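Local coordinates for protein creatinine amidohydrolase (PDB 3NO4) that probably hydrolyses non-peptide carbon-nitrogen bonds in amides as a metal-dependent member of the creatininase superfamily, at residues D59-V70 and Y124-N132. Residues are numbered along the deposited sequence; the frame is centred on the assembly and turned at random.
Sequences DAICAEAIAAGV and YFINGHGGN. With NI (nickel (II) ion), chain D.
Ile-126 is the side chain of strand 124-127 that meets helix 59-70 most broadly. Its CG1 lies anti to the carbonyl carbon (chi1 -69°) and the chain runs on extended (chi2 171°), taking CD1 to the backbone of Ala-67, 3.7 Å from that residue's CA. There CD1 also meets CG2 of Val-70 tip to tip at 4.0 Å, while the CG2 branch of Ile-126 turns to CG2 of Ile-66. Leu-256 of helix 242-265 and Ile-41 of the adjacent strand also pack on Ile-126. One turn back along the helix, the small CB of Ala-63 sits 3.5 Å from the carbonyl O of Ile-126, so helix and strand end lie close.

Asn-127 turns its amide into the loop that follows. OD1 accepts from the backbone N of His-129, an Asx turn, and from ND2 of Asn-132 on the opposite face of its plane; ND2 gives a bond to His-129 O and another to Asn-164.

Gly-128 brings bare backbone up to Asp-59, their CA atoms 4.4 Å apart; its carbonyl O stands 3.1 Å from Asp-59 OD1, two acceptors side by side. That OD1 holds the nickel ion at 2.1 Å, with His-50, Glu-191 and a water as further ligands. The His-129 ring comes next, nearly parallel to the carboxylate (planes 18° apart), with ND1 3.2 Å from Asp-59 OD2; NE2 bonds to Met-86 O, and Gly-131 N covers one ring face. Helix N-terminus and strand C-terminus converge at the metal site on the C-terminal edge of the parallel sheet, where alpha/beta enzymes usually keep active sites, consistent with a catalytic metal.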
# COMPACT_ATOMS: atom_id res chain seq x y z
N ASP A 59 7.57 26.92 7.41
CA ASP A 59 6.37 26.67 6.57
C ASP A 59 5.14 26.40 7.38
O ASP A 59 4.08 26.96 7.08
CB ASP A 59 6.61 25.57 5.53
CG ASP A 59 7.76 25.91 4.58
OD1 ASP A 59 8.15 27.10 4.57
OD2 ASP A 59 8.29 25.02 3.86
N ALA A 60 5.27 25.60 8.43
CA ALA A 60 4.16 25.38 9.39
C ALA A 60 3.80 26.66 10.17
O ALA A 60 2.62 26.95 10.32
CB ALA A 60 4.49 24.25 10.36
N ILE A 61 4.81 27.41 10.62
CA ILE A 61 4.62 28.66 11.40
C ILE A 61 3.81 29.66 10.56
O ILE A 61 2.80 30.22 11.03
CB ILE A 61 5.99 29.25 11.86
CG1 ILE A 61 6.60 28.35 12.94
CG2 ILE A 61 5.86 30.74 12.34
CD1 ILE A 61 8.10 28.57 13.23
N CYS A 62 4.23 29.82 9.30
CA CYS A 62 3.60 30.76 8.39
C CYS A 62 2.16 30.38 8.09
O CYS A 62 1.26 31.20 8.31
CB CYS A 62 4.41 30.87 7.09
SG CYS A 62 5.99 31.78 7.31
N ALA A 63 1.96 29.13 7.63
CA ALA A 63 0.62 28.61 7.32
C ALA A 63 -0.35 28.71 8.51
O ALA A 63 -1.49 29.15 8.34
CB ALA A 63 0.70 27.18 6.84
N GLU A 64 0.13 28.30 9.69
CA GLU A 64 -0.65 28.31 10.92
C GLU A 64 -1.11 29.70 11.30
O GLU A 64 -2.28 29.90 11.56
CB GLU A 64 0.17 27.73 12.08
CG GLU A 64 -0.57 27.61 13.34
CD GLU A 64 0.18 26.77 14.35
OE1 GLU A 64 0.09 25.55 14.30
OE2 GLU A 64 0.90 27.36 15.16
N ALA A 65 -0.16 30.63 11.36
CA ALA A 65 -0.46 32.01 11.73
C ALA A 65 -1.46 32.68 10.74
O ALA A 65 -2.47 33.31 11.15
CB ALA A 65 0.83 32.83 11.83
N ILE A 66 -1.21 32.51 9.44
CA ILE A 66 -2.09 33.07 8.41
C ILE A 66 -3.50 32.40 8.48
O ILE A 66 -4.51 33.10 8.44
CB ILE A 66 -1.46 32.97 7.01
CG1 ILE A 66 -0.19 33.89 6.91
CG2 ILE A 66 -2.48 33.30 5.90
CD1 ILE A 66 0.68 33.51 5.71
N ALA A 67 -3.54 31.07 8.63
CA ALA A 67 -4.80 30.33 8.72
C ALA A 67 -5.66 30.82 9.89
O ALA A 67 -6.88 31.01 9.73
CB ALA A 67 -4.54 28.82 8.86
N ALA A 68 -5.03 31.06 11.05
CA ALA A 68 -5.78 31.54 12.22
C ALA A 68 -6.36 32.93 11.91
O ALA A 68 -7.52 33.21 12.23
CB ALA A 68 -4.94 31.54 13.49
N GLY A 69 -5.57 33.77 11.25
CA GLY A 69 -6.02 35.10 10.82
C GLY A 69 -7.20 35.03 9.87
O GLY A 69 -8.17 35.78 10.02
N VAL A 70 -7.15 34.09 8.92
CA VAL A 70 -8.20 33.95 7.92
C VAL A 70 -9.46 33.41 8.60
O VAL A 70 -10.56 33.93 8.37
CB VAL A 70 -7.74 33.06 6.73
CG1 VAL A 70 -8.90 32.76 5.73
CG2 VAL A 70 -6.56 33.68 5.99
N TYR A 124 -10.30 23.99 2.59
CA TYR A 124 -9.36 25.06 2.12
C TYR A 124 -8.03 24.88 2.85
O TYR A 124 -7.95 25.10 4.08
CB TYR A 124 -9.97 26.43 2.42
CG TYR A 124 -9.35 27.59 1.71
CD1 TYR A 124 -9.53 27.77 0.35
CD2 TYR A 124 -8.60 28.55 2.40
CE1 TYR A 124 -8.99 28.87 -0.31
CE2 TYR A 124 -8.06 29.65 1.75
CZ TYR A 124 -8.26 29.79 0.38
OH TYR A 124 -7.74 30.86 -0.28
N PHE A 125 -7.04 24.33 2.14
CA PHE A 125 -5.72 24.06 2.70
C PHE A 125 -4.86 25.29 2.45
O PHE A 125 -4.55 25.59 1.29
CB PHE A 125 -5.04 22.86 2.05
CG PHE A 125 -5.68 21.55 2.41
CD1 PHE A 125 -6.85 21.14 1.77
CD2 PHE A 125 -5.18 20.78 3.44
CE1 PHE A 125 -7.48 19.88 2.14
CE2 PHE A 125 -5.80 19.55 3.80
CZ PHE A 125 -6.94 19.13 3.14
N ILE A 126 -4.43 25.95 3.53
CA ILE A 126 -3.56 27.12 3.41
C ILE A 126 -2.18 26.59 3.63
O ILE A 126 -1.83 26.13 4.72
CB ILE A 126 -3.88 28.20 4.40
CG1 ILE A 126 -5.23 28.84 4.05
CG2 ILE A 126 -2.78 29.27 4.40
CD1 ILE A 126 -5.77 29.82 5.15
N ASN A 127 -1.40 26.63 2.55
CA ASN A 127 -0.14 25.91 2.47
C ASN A 127 1.07 26.86 2.56
O ASN A 127 1.07 27.95 2.01
CB ASN A 127 -0.12 25.11 1.18
CG ASN A 127 1.20 24.41 0.94
OD1 ASN A 127 1.76 23.76 1.83
ND2 ASN A 127 1.70 24.51 -0.29
N GLY A 128 2.11 26.40 3.26
CA GLY A 128 3.35 27.13 3.44
C GLY A 128 4.57 26.55 2.73
O GLY A 128 5.62 27.15 2.80
N HIS A 129 4.44 25.38 2.09
CA HIS A 129 5.57 24.64 1.51
C HIS A 129 5.23 24.23 0.06
O HIS A 129 4.36 23.40 -0.15
CB HIS A 129 5.88 23.39 2.37
CG HIS A 129 6.96 22.52 1.80
ND1 HIS A 129 8.17 23.03 1.38
CD2 HIS A 129 7.00 21.19 1.56
CE1 HIS A 129 8.90 22.05 0.87
NE2 HIS A 129 8.22 20.92 0.99
N GLY A 130 5.91 24.85 -0.90
CA GLY A 130 5.82 24.54 -2.34
C GLY A 130 5.87 23.05 -2.67
O GLY A 130 5.12 22.60 -3.52
N GLY A 131 6.71 22.30 -1.95
CA GLY A 131 6.86 20.87 -2.15
C GLY A 131 5.62 20.05 -1.87
O GLY A 131 5.52 18.94 -2.35
N ASN A 132 4.69 20.60 -1.07
CA ASN A 132 3.41 19.95 -0.82
C ASN A 132 2.43 20.08 -1.97
O ASN A 132 1.48 19.35 -2.00
CB ASN A 132 2.67 20.50 0.40
CG ASN A 132 3.38 20.28 1.71
OD1 ASN A 132 4.07 19.29 1.91
ND2 ASN A 132 3.15 21.20 2.64
NI NI D . 9.74 27.72 3.33
O HOH W 1 10.47 27.64 1.40